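Long-range contacts in cycloalternan-forming enzyme (Listeria monocytogenes serovar 1/2a, PDB 5F7U), which is a multidomain protein of glycoside hydrolase family 31, built round a TIM-barrel domain with beta-rich domains before and after it: residues A140-L149 against N223-G231; K717-D726 against R734-D744. The protein carries 1 engineered substitution. One frame throughout, in Å; residues are numbered along the deposited sequence.

Interaction 1. Residues A140-L149 against N223-G231; sequences ATAGDFSPKL and NSLGWLTDG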
ATOM      1  N   ALA A 140      11.163  40.082  -2.510  1.00 19.20           N
ATOM      2  CA  ALA A 140      10.952  39.413  -1.233  1.00 19.17           C
ATOM      3  C   ALA A 140      10.338  40.388  -0.229  1.00 20.02           C
ATOM      4  O   ALA A 140      10.526  41.607  -0.316  1.00 20.48           O
ATOM      5  CB  ALA A 140      12.267  38.853  -0.708  1.00 19.04           C
ATOM      6  N   THR A 141       9.609  39.846   0.732  1.00 20.13           N
ATOM      7  CA  THR A 141       8.949  40.666   1.757  1.00 21.20           C
ATOM      8  C   THR A 141       9.922  41.290   2.767  1.00 22.13           C
ATOM      9  O   THR A 141       9.600  42.295   3.388  1.00 22.79           O
ATOM     10  CB  THR A 141       7.918  39.853   2.545  1.00 21.31           C
ATOM     11  OG1 THR A 141       8.564  38.725   3.143  1.00 20.61           O
ATOM     12  CG2 THR A 141       6.786  39.388   1.668  1.00 21.10           C
ATOM     13  N   ALA A 142      11.087  40.667   2.937  1.00 22.12           N
ATOM     14  CA  ALA A 142      12.139  41.121   3.842  1.00 23.52           C
ATOM     15  C   ALA A 142      13.468  40.627   3.311  1.00 23.72           C
ATOM     16  O   ALA A 142      13.504  39.696   2.502  1.00 23.16           O
ATOM     17  CB  ALA A 142      11.903  40.596   5.261  1.00 23.46           C
ATOM     18  N   GLY A 143      14.562  41.229   3.771  1.00 24.94           N
ATOM     19  CA  GLY A 143      15.892  40.786   3.364  1.00 25.95           C
ATOM     20  C   GLY A 143      16.318  41.340   2.020  1.00 26.84           C
ATOM     21  O   GLY A 143      15.546  42.027   1.347  1.00 27.38           O
ATOM     22  N   ASP A 144      17.540  41.017   1.615  1.00 27.38           N
ATOM     23  CA  ASP A 144      18.120  41.561   0.378  1.00 27.85           C
ATOM     24  C   ASP A 144      18.320  40.536  -0.751  1.00 25.94           C
ATOM     25  O   ASP A 144      19.114  40.767  -1.666  1.00 25.75           O
ATOM     26  CB  ASP A 144      19.427  42.306   0.681  1.00 31.29           C
ATOM     27  CG  ASP A 144      20.471  41.425   1.365  1.00 33.29           C
ATOM     28  OD1 ASP A 144      20.358  40.166   1.337  1.00 33.55           O
ATOM     29  OD2 ASP A 144      21.413  42.008   1.959  1.00 36.31           O
ATOM     30  N   PHE A 145      17.604  39.410  -0.704  1.00 23.48           N
ATOM     31  CA  PHE A 145      17.741  38.407  -1.764  1.00 22.25           C
ATOM     32  C   PHE A 145      16.996  38.834  -3.026  1.00 21.98           C
ATOM     33  O   PHE A 145      16.100  39.665  -2.954  1.00 21.95           O
ATOM     34  CB  PHE A 145      17.173  37.049  -1.320  1.00 21.13           C
ATOM     35  CG  PHE A 145      17.962  36.340  -0.246  1.00 21.30           C
ATOM     36  CD1 PHE A 145      19.240  36.756   0.148  1.00 22.19           C
ATOM     37  CD2 PHE A 145      17.421  35.200   0.355  1.00 20.64           C
ATOM     38  CE1 PHE A 145      19.942  36.068   1.148  1.00 22.66           C
ATOM     39  CE2 PHE A 145      18.124  34.506   1.337  1.00 21.25           C
ATOM     40  CZ  PHE A 145      19.378  34.945   1.743  1.00 21.70           C
ATOM     41  N   SER A 146      17.375  38.257  -4.169  0.50 21.50           N
ATOM     42  CA  SER A 146      16.614  38.391  -5.413  0.50 21.23           C
ATOM     43  C   SER A 146      16.095  37.021  -5.849  0.50 20.20           C
ATOM     44  O   SER A 146      16.697  36.382  -6.726  0.50 20.32           O
ATOM     45  CB  SER A 146      17.468  39.016  -6.513  0.50 21.90           C
ATOM     46  OG  SER A 146      17.980  40.263  -6.093  0.50 22.58           O
ATOM     47  N   PRO A 147      14.986  36.556  -5.235  1.00 19.61           N
ATOM     48  CA  PRO A 147      14.502  35.188  -5.527  1.00 18.45           C
ATOM     49  C   PRO A 147      14.086  34.932  -6.969  1.00 18.19           C
ATOM     50  O   PRO A 147      13.664  35.850  -7.681  1.00 18.01           O
ATOM     51  CB  PRO A 147      13.316  34.987  -4.592  1.00 18.45           C
ATOM     52  CG  PRO A 147      13.011  36.303  -3.990  1.00 19.26           C
ATOM     53  CD  PRO A 147      14.134  37.245  -4.240  1.00 19.65           C
ATOM     54  N   LYS A 148      14.251  33.682  -7.379  1.00 17.45           N
ATOM     55  CA  LYS A 148      13.779  33.227  -8.685  1.00 17.45           C
ATOM     56  C   LYS A 148      13.018  31.949  -8.483  1.00 16.44           C
ATOM     57  O   LYS A 148      13.510  31.043  -7.804  1.00 16.03           O
ATOM     58  CB  LYS A 148      14.953  32.943  -9.615  1.00 18.65           C
ATOM     59  CG  LYS A 148      15.695  34.199 -10.064  1.00 20.55           C
ATOM     60  CD  LYS A 148      16.943  33.774 -10.816  1.00 22.04           C
ATOM     61  CE  LYS A 148      17.872  34.947 -11.104  1.00 24.37           C
ATOM     62  NZ  LYS A 148      17.470  35.595 -12.383  1.00 26.01           N
ATOM     63  N   LEU A 149      11.816  31.889  -9.060  1.00 15.56           N
ATOM     64  CA  LEU A 149      11.030  30.662  -9.095  1.00 14.99           C
ATOM     65  C   LEU A 149      11.028  30.129 -10.526  1.00 14.92           C
ATOM     66  O   LEU A 149      10.606  30.827 -11.445  1.00 15.22           O
ATOM     67  CB  LEU A 149       9.605  30.915  -8.634  1.00 15.04           C
ATOM     68  CG  LEU A 149       8.666  29.699  -8.652  1.00 14.96           C
ATOM     69  CD1 LEU A 149       9.141  28.581  -7.714  1.00 14.69           C
ATOM     70  CD2 LEU A 149       7.270  30.148  -8.248  1.00 15.43           C
ATOM     71  N   ASN A 223       1.868  35.912  -0.208  1.00 38.19           N
ATOM     72  CA  ASN A 223       3.078  35.691   0.628  1.00 35.85           C
ATOM     73  C   ASN A 223       3.084  34.256   1.200  1.00 32.33           C
ATOM     74  O   ASN A 223       3.371  34.003   2.379  1.00 32.98           O
ATOM     75  CB  ASN A 223       3.202  36.749   1.727  1.00 36.87           C
ATOM     76  CG  ASN A 223       3.195  38.153   1.173  1.00 39.45           C
ATOM     77  OD1 ASN A 223       3.910  38.462   0.214  1.00 39.11           O
ATOM     78  ND2 ASN A 223       2.360  39.013   1.756  1.00 40.75           N
ATOM     79  N   SER A 224       2.708  33.319   0.344  1.00 29.36           N
ATOM     80  CA  SER A 224       2.503  31.958   0.793  1.00 25.17           C
ATOM     81  C   SER A 224       3.851  31.220   0.792  1.00 22.04           C
ATOM     82  O   SER A 224       4.102  30.345   1.631  1.00 20.77           O
ATOM     83  CB  SER A 224       1.465  31.288  -0.112  1.00 26.26           C
ATOM     84  OG  SER A 224       1.960  31.131  -1.436  1.00 28.53           O
ATOM     85  N   LEU A 225       4.735  31.623  -0.120  1.00 19.80           N
ATOM     86  CA  LEU A 225       5.938  30.871  -0.411  1.00 17.43           C
ATOM     87  C   LEU A 225       7.150  31.546   0.215  1.00 16.77           C
ATOM     88  O   LEU A 225       7.443  32.704  -0.081  1.00 17.27           O
ATOM     89  CB  LEU A 225       6.101  30.795  -1.939  1.00 17.74           C
ATOM     90  CG  LEU A 225       7.308  30.120  -2.583  1.00 17.26           C
ATOM     91  CD1 LEU A 225       7.448  28.668  -2.130  1.00 16.22           C
ATOM     92  CD2 LEU A 225       7.133  30.222  -4.085  1.00 18.30           C
ATOM     93  N   GLY A 226       7.848  30.808   1.073  1.00 15.65           N
ATOM     94  CA  GLY A 226       8.887  31.424   1.897  1.00 15.08           C
ATOM     95  C   GLY A 226      10.020  30.520   2.323  1.00 14.11           C
ATOM     96  O   GLY A 226       9.976  29.304   2.112  1.00 13.34           O
ATOM     97  N   TRP A 227      11.031  31.131   2.927  1.00 14.09           N
ATOM     98  CA  TRP A 227      12.238  30.433   3.375  1.00 13.72           C
ATOM     99  C   TRP A 227      12.673  31.097   4.686  1.00 14.13           C
ATOM    100  O   TRP A 227      12.421  32.303   4.918  1.00 14.87           O
ATOM    101  CB  TRP A 227      13.358  30.500   2.319  1.00 14.06           C
ATOM    102  CG  TRP A 227      13.645  31.903   1.862  1.00 14.94           C
ATOM    103  CD1 TRP A 227      14.619  32.739   2.335  1.00 15.53           C
ATOM    104  CD2 TRP A 227      12.904  32.649   0.896  1.00 15.61           C
ATOM    105  NE1 TRP A 227      14.543  33.958   1.699  1.00 16.59           N
ATOM    106  CE2 TRP A 227      13.499  33.931   0.812  1.00 16.71           C
ATOM    107  CE3 TRP A 227      11.800  32.356   0.071  1.00 15.63           C
ATOM    108  CZ2 TRP A 227      13.022  34.931  -0.062  1.00 17.85           C
ATOM    109  CZ3 TRP A 227      11.322  33.348  -0.791  1.00 16.65           C
ATOM    110  CH2 TRP A 227      11.934  34.625  -0.847  1.00 17.81           C
ATOM    111  N   LEU A 228      13.326  30.305   5.529  1.00 13.96           N
ATOM    112  CA  LEU A 228      13.728  30.711   6.875  1.00 14.46           C
ATOM    113  C   LEU A 228      15.241  30.916   6.873  1.00 14.83           C
ATOM    114  O   LEU A 228      15.986  29.984   6.616  1.00 14.91           O
ATOM    115  CB  LEU A 228      13.305  29.611   7.863  1.00 14.27           C
ATOM    116  CG  LEU A 228      13.642  29.821   9.329  1.00 15.09           C
ATOM    117  CD1 LEU A 228      12.907  31.031   9.884  1.00 15.97           C
ATOM    118  CD2 LEU A 228      13.263  28.563  10.105  1.00 15.05           C
ATOM    119  N   THR A 229      15.695  32.149   7.116  1.00 15.59           N
ATOM    120  CA  THR A 229      17.076  32.513   6.841  1.00 16.20           C
ATOM    121  C   THR A 229      17.586  33.549   7.841  1.00 17.71           C
ATOM    122  O   THR A 229      16.793  34.312   8.410  1.00 18.12           O
ATOM    123  CB  THR A 229      17.246  33.049   5.381  1.00 16.29           C
ATOM    124  OG1 THR A 229      18.626  33.301   5.115  1.00 16.86           O
ATOM    125  CG2 THR A 229      16.483  34.357   5.147  1.00 16.71           C
ATOM    126  N   ASP A 230      18.893  33.550   8.063  1.00 18.59           N
ATOM    127  CA  ASP A 230      19.519  34.652   8.789  1.00 20.58           C
ATOM    128  C   ASP A 230      19.881  35.802   7.840  1.00 21.67           C
ATOM    129  O   ASP A 230      20.348  36.852   8.294  1.00 23.09           O
ATOM    130  CB  ASP A 230      20.732  34.178   9.606  1.00 21.03           C
ATOM    131  CG  ASP A 230      21.927  33.801   8.734  1.00 20.85           C
ATOM    132  OD1 ASP A 230      21.744  33.397   7.565  1.00 20.45           O
ATOM    133  OD2 ASP A 230      23.050  33.906   9.230  1.00 21.72           O
ATOM    134  N   GLY A 231      19.667  35.583   6.537  1.00 21.94           N
ATOM    135  CA  GLY A 231      19.999  36.543   5.476  1.00 24.16           C
ATOM    136  C   GLY A 231      21.452  36.545   5.013  1.00 25.60           C
ATOM    137  O   GLY A 231      21.851  37.405   4.205  1.00 27.46           O
TER
HETATM  138  O   HOH W   1      22.101  40.412   4.375  1.00 46.92           O
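Asn-223 lies against the methyl CG2 of Thr-141, whose hydroxyl bonds to the backbone N of Tyr-120. Leu-225 CD2 meets Leu-149 CD2 at 4.2 Å, methyl against methyl. Trp-227 is the centre of the contact. Its side chain leaves the backbone toward 140-149, with CG between the backbone N and the carbonyl carbon (chi1 52°), and the indole meets Ala-140, Phe-145 and Pro-147. Ala-140 CB comes to the indole edge, 4.0 Å from Trp-227 CZ2. Pro-147 CG touches Trp-227 CH2 at 3.7 Å. The Phe-145 ring lies nearly parallel to the five-membered ring, with planes 18° apart. The two are slid apart and barely overlap, with Phe-145 CD2 3.4 Å from Trp-227 NE1. That nitrogen donates instead to Glu-119 on strand 106-129. Thr-229 OG1 lies 3.8 Å from Phe-145 CZ. The same oxygen accepts from Gly-231 N in an ST turn, and it also bonds to Val-234 O. A water bridges Gly-231 O and Asp-144 OD2, 3.0 Å from each. No direct hydrogen bond joins the segments. Apolar and aromatic packing therefore carries most of the contact between 140-149 and 223-231, and the water adds a polar link at Gly-231, just past strand 214-229.

Interaction 2. Residues K717-D726 against R734-D744; sequences KSMMRQMAMD and RDLDEQYMFGD
Three main-chain hydrogen bonds join 717-726 to 734-744. Arg-721 and Met-741 form an antiparallel hydrogen-bonded pair, N to O both ways, and Gly-743 N donates to Met-719 O. Met-720 and Phe-742 form the neighbouring non-hydrogen-bonded pair. The charged groups centre on Arg-721. Its NH1 and NH2 both donate to Gly-743 O, each at 2.9 Å, from one face of that carbonyl. Side-on, NE and NH1 grip the two oxygens of Asp-726. NH2 also reaches Ser-718 O, so bonds on several sides fix the guanidinium plane. Lys-717 CE lies over one face of it. Lys-717 NZ makes a salt bridge to Asp-744 OD1 at 2.8 Å, from above the carboxylate plane. Among amides, Gln-722 NE2 donates to Leu-736 O at 2.9 Å, on a lone pair and nearly straight (172°). The bend at chi2 (-81°) also lets OE1 cap Ala-724 N. In the sulfur contacts, Met-720 SD stands over the Tyr-740 face, 3.7 Å from the ring centroid. Met-723 CE meets Met-741 SD at 3.9 Å. The arrangement is an antiparallel edge pairing in the sheet of the family 31 C-terminal domain, with a Met-aromatic contact and an N-capped helical turn.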
ATOM      1  N   LYS A 717      -0.503   1.394 -11.459  1.00 17.08           N
ATOM      2  CA  LYS A 717      -1.772   1.118 -10.796  1.00 16.73           C
ATOM      3  C   LYS A 717      -1.545   0.121  -9.662  1.00 15.50           C
ATOM      4  O   LYS A 717      -1.211  -1.034  -9.903  1.00 15.22           O
ATOM      5  CB  LYS A 717      -2.790   0.555 -11.771  1.00 18.06           C
ATOM      6  CG  LYS A 717      -4.196   0.485 -11.202  1.00 19.44           C
ATOM      7  CD  LYS A 717      -5.165   0.620 -12.348  1.00 21.97           C
ATOM      8  CE  LYS A 717      -6.562   0.377 -11.880  1.00 22.14           C
ATOM      9  NZ  LYS A 717      -7.347   0.201 -13.130  1.00 23.53           N
ATOM     10  N   SER A 718      -1.722   0.572  -8.421  1.00 14.40           N
ATOM     11  CA  SER A 718      -1.516  -0.326  -7.283  1.00 13.40           C
ATOM     12  C   SER A 718      -2.529  -1.457  -7.278  1.00 12.96           C
ATOM     13  O   SER A 718      -3.632  -1.313  -7.806  1.00 12.73           O
ATOM     14  CB  SER A 718      -1.583   0.461  -5.970  1.00 13.20           C
ATOM     15  OG  SER A 718      -0.485   1.370  -5.933  1.00 13.44           O
ATOM     16  N   MET A 719      -2.145  -2.585  -6.674  1.00 12.78           N
ATOM     17  CA  MET A 719      -2.993  -3.779  -6.654  1.00 12.74           C
ATOM     18  C   MET A 719      -4.234  -3.624  -5.778  1.00 13.04           C
ATOM     19  O   MET A 719      -5.329  -4.064  -6.148  1.00 13.21           O
ATOM     20  CB  MET A 719      -2.183  -4.988  -6.205  1.00 12.63           C
ATOM     21  CG  MET A 719      -1.214  -5.443  -7.287  1.00 12.81           C
ATOM     22  SD  MET A 719      -0.005  -6.598  -6.644  1.00 13.07           S
ATOM     23  CE  MET A 719      -0.975  -8.093  -6.614  1.00 12.91           C
ATOM     24  N   MET A 720      -4.054  -2.987  -4.620  1.00 12.88           N
ATOM     25  CA  MET A 720      -5.151  -2.804  -3.682  1.00 12.92           C
ATOM     26  C   MET A 720      -5.340  -1.315  -3.514  1.00 12.37           C
ATOM     27  O   MET A 720      -4.377  -0.642  -3.165  1.00 12.90           O
ATOM     28  CB  MET A 720      -4.768  -3.440  -2.342  1.00 13.91           C
ATOM     29  CG  MET A 720      -5.814  -3.248  -1.264  1.00 14.95           C
ATOM     30  SD  MET A 720      -5.394  -4.012   0.324  1.00 16.99           S
ATOM     31  CE  MET A 720      -3.849  -3.174   0.627  1.00 14.94           C
ATOM     32  N   ARG A 721      -6.546  -0.792  -3.772  1.00 11.64           N
ATOM     33  CA  ARG A 721      -6.737   0.669  -3.793  1.00 11.40           C
ATOM     34  C   ARG A 721      -7.951   1.124  -2.991  1.00 11.15           C
ATOM     35  O   ARG A 721      -9.012   0.515  -3.046  1.00 10.65           O
ATOM     36  CB  ARG A 721      -6.886   1.182  -5.248  1.00 11.85           C
ATOM     37  CG  ARG A 721      -5.697   0.874  -6.149  1.00 11.87           C
ATOM     38  CD  ARG A 721      -5.852   1.324  -7.611  1.00 12.07           C
ATOM     39  NE  ARG A 721      -7.114   0.865  -8.219  1.00 12.14           N
ATOM     40  CZ  ARG A 721      -7.415  -0.406  -8.489  1.00 12.27           C
ATOM     41  NH1 ARG A 721      -8.604  -0.713  -9.026  1.00 12.46           N
ATOM     42  NH2 ARG A 721      -6.530  -1.379  -8.245  1.00 12.50           N
ATOM     43  N   GLN A 722      -7.783   2.247  -2.301  1.00 11.09           N
ATOM     44  CA  GLN A 722      -8.873   2.892  -1.562  1.00 11.42           C
ATOM     45  C   GLN A 722      -9.889   3.356  -2.633  1.00 11.67           C
ATOM     46  O   GLN A 722      -9.493   3.692  -3.779  1.00 11.68           O
ATOM     47  CB  GLN A 722      -8.268   4.072  -0.791  1.00 11.82           C
ATOM     48  CG  GLN A 722      -9.135   4.662   0.331  1.00 11.78           C
ATOM     49  CD  GLN A 722     -10.188   5.623  -0.217  1.00 12.15           C
ATOM     50  OE1 GLN A 722      -9.967   6.275  -1.226  1.00 12.62           O
ATOM     51  NE2 GLN A 722     -11.345   5.694   0.437  1.00 12.25           N
ATOM     52  N   MET A 723     -11.180   3.392  -2.280  1.00 11.78           N
ATOM     53  CA  MET A 723     -12.229   3.572  -3.303  1.00 12.43           C
ATOM     54  C   MET A 723     -12.120   4.863  -4.107  1.00 12.68           C
ATOM     55  O   MET A 723     -12.418   4.881  -5.302  1.00 12.92           O
ATOM     56  CB  MET A 723     -13.635   3.460  -2.693  1.00 12.89           C
ATOM     57  CG  MET A 723     -13.982   2.106  -2.061  1.00 13.07           C
ATOM     58  SD  MET A 723     -13.868   0.674  -3.139  1.00 13.88           S
ATOM     59  CE  MET A 723     -15.055   1.124  -4.415  1.00 13.73           C
ATOM     60  N   ALA A 724     -11.660   5.933  -3.457  1.00 12.89           N
ATOM     61  CA  ALA A 724     -11.548   7.244  -4.105  1.00 13.22           C
ATOM     62  C   ALA A 724     -10.425   7.296  -5.159  1.00 13.55           C
ATOM     63  O   ALA A 724     -10.350   8.241  -5.945  1.00 13.97           O
ATOM     64  CB  ALA A 724     -11.381   8.362  -3.063  1.00 13.56           C
ATOM     65  N   MET A 725      -9.554   6.282  -5.189  1.00 13.28           N
ATOM     66  CA  MET A 725      -8.563   6.200  -6.275  1.00 13.83           C
ATOM     67  C   MET A 725      -9.224   5.867  -7.596  1.00 14.00           C
ATOM     68  O   MET A 725      -8.724   6.275  -8.648  1.00 14.64           O
ATOM     69  CB  MET A 725      -7.476   5.154  -5.989  1.00 13.84           C
ATOM     70  CG  MET A 725      -6.588   5.453  -4.793  1.00 14.53           C
ATOM     71  SD  MET A 725      -5.781   7.056  -4.805  1.00 15.71           S
ATOM     72  CE  MET A 725      -4.653   6.868  -6.177  1.00 15.79           C
ATOM     73  N   ASP A 726     -10.322   5.111  -7.569  1.00 13.30           N
ATOM     74  CA  ASP A 726     -11.045   4.802  -8.810  1.00 13.70           C
ATOM     75  C   ASP A 726     -12.271   5.691  -9.025  1.00 14.03           C
ATOM     76  O   ASP A 726     -12.770   5.837 -10.178  1.00 14.00           O
ATOM     77  CB  ASP A 726     -11.475   3.326  -8.844  1.00 13.80           C
ATOM     78  CG  ASP A 726     -10.318   2.357  -9.049  1.00 14.13           C
ATOM     79  OD1 ASP A 726      -9.135   2.745  -8.958  1.00 14.47           O
ATOM     80  OD2 ASP A 726     -10.614   1.170  -9.309  1.00 14.46           O
ATOM     81  N   ARG A 734     -15.173   8.715  -0.299  1.00 15.45           N
ATOM     82  CA  ARG A 734     -14.062   9.573   0.148  1.00 16.10           C
ATOM     83  C   ARG A 734     -13.316   9.051   1.377  1.00 16.18           C
ATOM     84  O   ARG A 734     -12.085   9.140   1.435  1.00 15.85           O
ATOM     85  CB  ARG A 734     -14.549  11.007   0.397  1.00 17.17           C
ATOM     86  CG  ARG A 734     -14.942  11.749  -0.884  1.00 18.53           C
ATOM     87  CD  ARG A 734     -13.676  12.153  -1.637  1.00 19.59           C
ATOM     88  NE  ARG A 734     -13.937  12.816  -2.909  1.00 21.19           N
ATOM     89  CZ  ARG A 734     -14.032  14.136  -3.066  1.00 22.22           C
ATOM     90  NH1 ARG A 734     -13.909  14.971  -2.024  1.00 23.09           N
ATOM     91  NH2 ARG A 734     -14.237  14.634  -4.287  1.00 23.29           N
ATOM     92  N   ASP A 735     -14.049   8.500   2.343  1.00 16.29           N
ATOM     93  CA  ASP A 735     -13.423   8.172   3.621  1.00 17.35           C
ATOM     94  C   ASP A 735     -13.368   6.671   3.915  1.00 16.03           C
ATOM     95  O   ASP A 735     -12.907   6.263   4.990  1.00 15.86           O
ATOM     96  CB  ASP A 735     -14.142   8.903   4.769  1.00 19.49           C
ATOM     97  CG  ASP A 735     -14.077  10.426   4.644  1.00 22.26           C
ATOM     98  OD1 ASP A 735     -13.004  10.998   4.374  1.00 24.50           O
ATOM     99  OD2 ASP A 735     -15.111  11.065   4.859  1.00 24.60           O
ATOM    100  N   LEU A 736     -13.826   5.862   2.965  1.00 14.62           N
ATOM    101  CA  LEU A 736     -13.972   4.426   3.188  1.00 14.07           C
ATOM    102  C   LEU A 736     -12.636   3.752   3.453  1.00 13.46           C
ATOM    103  O   LEU A 736     -11.695   3.898   2.664  1.00 13.39           O
ATOM    104  CB  LEU A 736     -14.652   3.769   1.985  1.00 13.75           C
ATOM    105  CG  LEU A 736     -16.058   4.290   1.657  1.00 14.26           C
ATOM    106  CD1 LEU A 736     -16.511   3.579   0.377  1.00 14.03           C
ATOM    107  CD2 LEU A 736     -17.056   4.052   2.782  1.00 14.30           C
ATOM    108  N   ASP A 737     -12.570   3.027   4.569  1.00 13.16           N
ATOM    109  CA  ASP A 737     -11.327   2.354   4.947  1.00 13.02           C
ATOM    110  C   ASP A 737     -11.531   0.894   5.319  1.00 12.61           C
ATOM    111  O   ASP A 737     -10.627   0.267   5.879  1.00 12.49           O
ATOM    112  CB  ASP A 737     -10.625   3.138   6.074  1.00 13.83           C
ATOM    113  CG  ASP A 737     -11.490   3.313   7.301  1.00 14.90           C
ATOM    114  OD1 ASP A 737     -12.615   2.740   7.378  1.00 14.71           O
ATOM    115  OD2 ASP A 737     -11.071   4.098   8.179  1.00 15.96           O
ATOM    116  N   GLU A 738     -12.717   0.346   5.011  1.00 12.40           N
ATOM    117  CA  GLU A 738     -13.027  -1.047   5.310  1.00 12.45           C
ATOM    118  C   GLU A 738     -13.492  -1.809   4.072  1.00 12.27           C
ATOM    119  O   GLU A 738     -14.139  -2.863   4.160  1.00 12.52           O
ATOM    120  CB  GLU A 738     -14.036  -1.165   6.469  1.00 13.01           C
ATOM    121  CG  GLU A 738     -13.614  -0.412   7.725  1.00 13.87           C
ATOM    122  CD  GLU A 738     -14.520  -0.641   8.935  1.00 14.83           C
ATOM    123  OE1 GLU A 738     -15.526  -1.378   8.839  1.00 15.14           O
ATOM    124  OE2 GLU A 738     -14.181  -0.103  10.023  1.00 15.71           O
ATOM    125  N   GLN A 739     -13.125  -1.277   2.911  1.00 11.83           N
ATOM    126  CA  GLN A 739     -13.295  -1.974   1.633  1.00 11.82           C
ATOM    127  C   GLN A 739     -12.279  -1.388   0.672  1.00 11.53           C
ATOM    128  O   GLN A 739     -11.707  -0.321   0.941  1.00 11.89           O
ATOM    129  CB  GLN A 739     -14.709  -1.799   1.074  1.00 12.04           C
ATOM    130  CG  GLN A 739     -15.061  -0.358   0.685  1.00 12.25           C
ATOM    131  CD  GLN A 739     -16.498  -0.251   0.204  1.00 12.82           C
ATOM    132  OE1 GLN A 739     -17.428  -0.340   0.991  1.00 13.35           O
ATOM    133  NE2 GLN A 739     -16.673  -0.051  -1.095  1.00 12.65           N
ATOM    134  N   TYR A 740     -12.082  -2.053  -0.461  1.00 11.47           N
ATOM    135  CA  TYR A 740     -11.105  -1.575  -1.435  1.00 11.39           C
ATOM    136  C   TYR A 740     -11.267  -2.277  -2.755  1.00 11.40           C
ATOM    137  O   TYR A 740     -11.983  -3.291  -2.857  1.00 11.53           O
ATOM    138  CB  TYR A 740      -9.676  -1.812  -0.913  1.00 11.34           C
ATOM    139  CG  TYR A 740      -9.375  -3.219  -0.462  1.00 11.69           C
ATOM    140  CD1 TYR A 740      -8.946  -4.210  -1.373  1.00 11.86           C
ATOM    141  CD2 TYR A 740      -9.493  -3.573   0.899  1.00 11.91           C
ATOM    142  CE1 TYR A 740      -8.645  -5.511  -0.935  1.00 12.33           C
ATOM    143  CE2 TYR A 740      -9.191  -4.868   1.338  1.00 12.17           C
ATOM    144  CZ  TYR A 740      -8.768  -5.822   0.418  1.00 12.35           C
ATOM    145  OH  TYR A 740      -8.459  -7.104   0.864  1.00 12.73           O
ATOM    146  N   MET A 741     -10.605  -1.745  -3.777  1.00 11.74           N
ATOM    147  CA  MET A 741     -10.547  -2.427  -5.071  1.00 12.22           C
ATOM    148  C   MET A 741      -9.297  -3.286  -5.097  1.00 12.28           C
ATOM    149  O   MET A 741      -8.247  -2.891  -4.563  1.00 12.31           O
ATOM    150  CB  MET A 741     -10.494  -1.433  -6.235  1.00 12.90           C
ATOM    151  CG  MET A 741     -11.733  -0.550  -6.388  1.00 13.36           C
ATOM    152  SD  MET A 741     -13.264  -1.467  -6.651  1.00 14.90           S
ATOM    153  CE  MET A 741     -12.962  -2.305  -8.209  1.00 14.74           C
ATOM    154  N   PHE A 742      -9.406  -4.455  -5.717  1.00 12.05           N
ATOM    155  CA  PHE A 742      -8.287  -5.391  -5.801  1.00 12.39           C
ATOM    156  C   PHE A 742      -8.141  -5.792  -7.256  1.00 12.88           C
ATOM    157  O   PHE A 742      -9.080  -6.348  -7.842  1.00 13.00           O
ATOM    158  CB  PHE A 742      -8.559  -6.605  -4.894  1.00 12.37           C
ATOM    159  CG  PHE A 742      -7.406  -7.559  -4.771  1.00 12.63           C
ATOM    160  CD1 PHE A 742      -6.137  -7.113  -4.388  1.00 12.67           C
ATOM    161  CD2 PHE A 742      -7.608  -8.921  -4.998  1.00 12.86           C
ATOM    162  CE1 PHE A 742      -5.079  -8.004  -4.265  1.00 12.95           C
ATOM    163  CE2 PHE A 742      -6.549  -9.820  -4.858  1.00 13.37           C
ATOM    164  CZ  PHE A 742      -5.295  -9.364  -4.486  1.00 13.23           C
ATOM    165  N   GLY A 743      -6.986  -5.468  -7.853  1.00 13.37           N
ATOM    166  CA  GLY A 743      -6.856  -5.467  -9.338  1.00 14.46           C
ATOM    167  C   GLY A 743      -7.824  -4.436  -9.921  1.00 15.43           C
ATOM    168  O   GLY A 743      -8.271  -3.547  -9.202  1.00 14.67           O
ATOM    169  N   ASP A 744      -8.171  -4.560 -11.203  1.00 16.61           N
ATOM    170  CA  ASP A 744      -9.062  -3.556 -11.832  1.00 18.07           C
ATOM    171  C   ASP A 744     -10.513  -3.778 -11.472  1.00 17.94           C
ATOM    172  O   ASP A 744     -11.300  -2.836 -11.528  1.00 18.33           O
ATOM    173  CB  ASP A 744      -9.003  -3.628 -13.373  1.00 20.79           C
ATOM    174  CG  ASP A 744      -7.604  -3.404 -13.952  1.00 23.43           C
ATOM    175  OD1 ASP A 744      -6.856  -2.552 -13.442  1.00 25.01           O
ATOM    176  OD2 ASP A 744      -7.267  -4.077 -14.964  1.00 26.73           O
TER
HETATM  177  O   HOH W   2     -10.097  -0.053 -11.954  1.00 32.58           O
HETATM  178  O   HOH W   3     -11.652   2.343   0.313  1.00 13.15           O

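Interactions 1 and 2 lie in different parts of the chain and do not touch. Their centres are about 41 Å apart and their nearest atoms about 23 Å. They follow one another in sequence, and the strands of the parallel barrel, 367-369 to 657-660, come between them. Interaction 1 is peripheral, about 38 Å from the centre of the chain, and partly buried. Interaction 2 is buried, about 10 Å from that centre, and packs on helices 607-622 and 702-715. The Gln-739 side chain is about 14 Å from a bound alpha-D-glucopyranose, and the Lys-717 side chain is about 12 Å from a bound magnesium ion. Interaction 1 has no direct hydrogen bond between its segments, whereas interaction 2 combines strand pairing, a salt bridge and methionine packing.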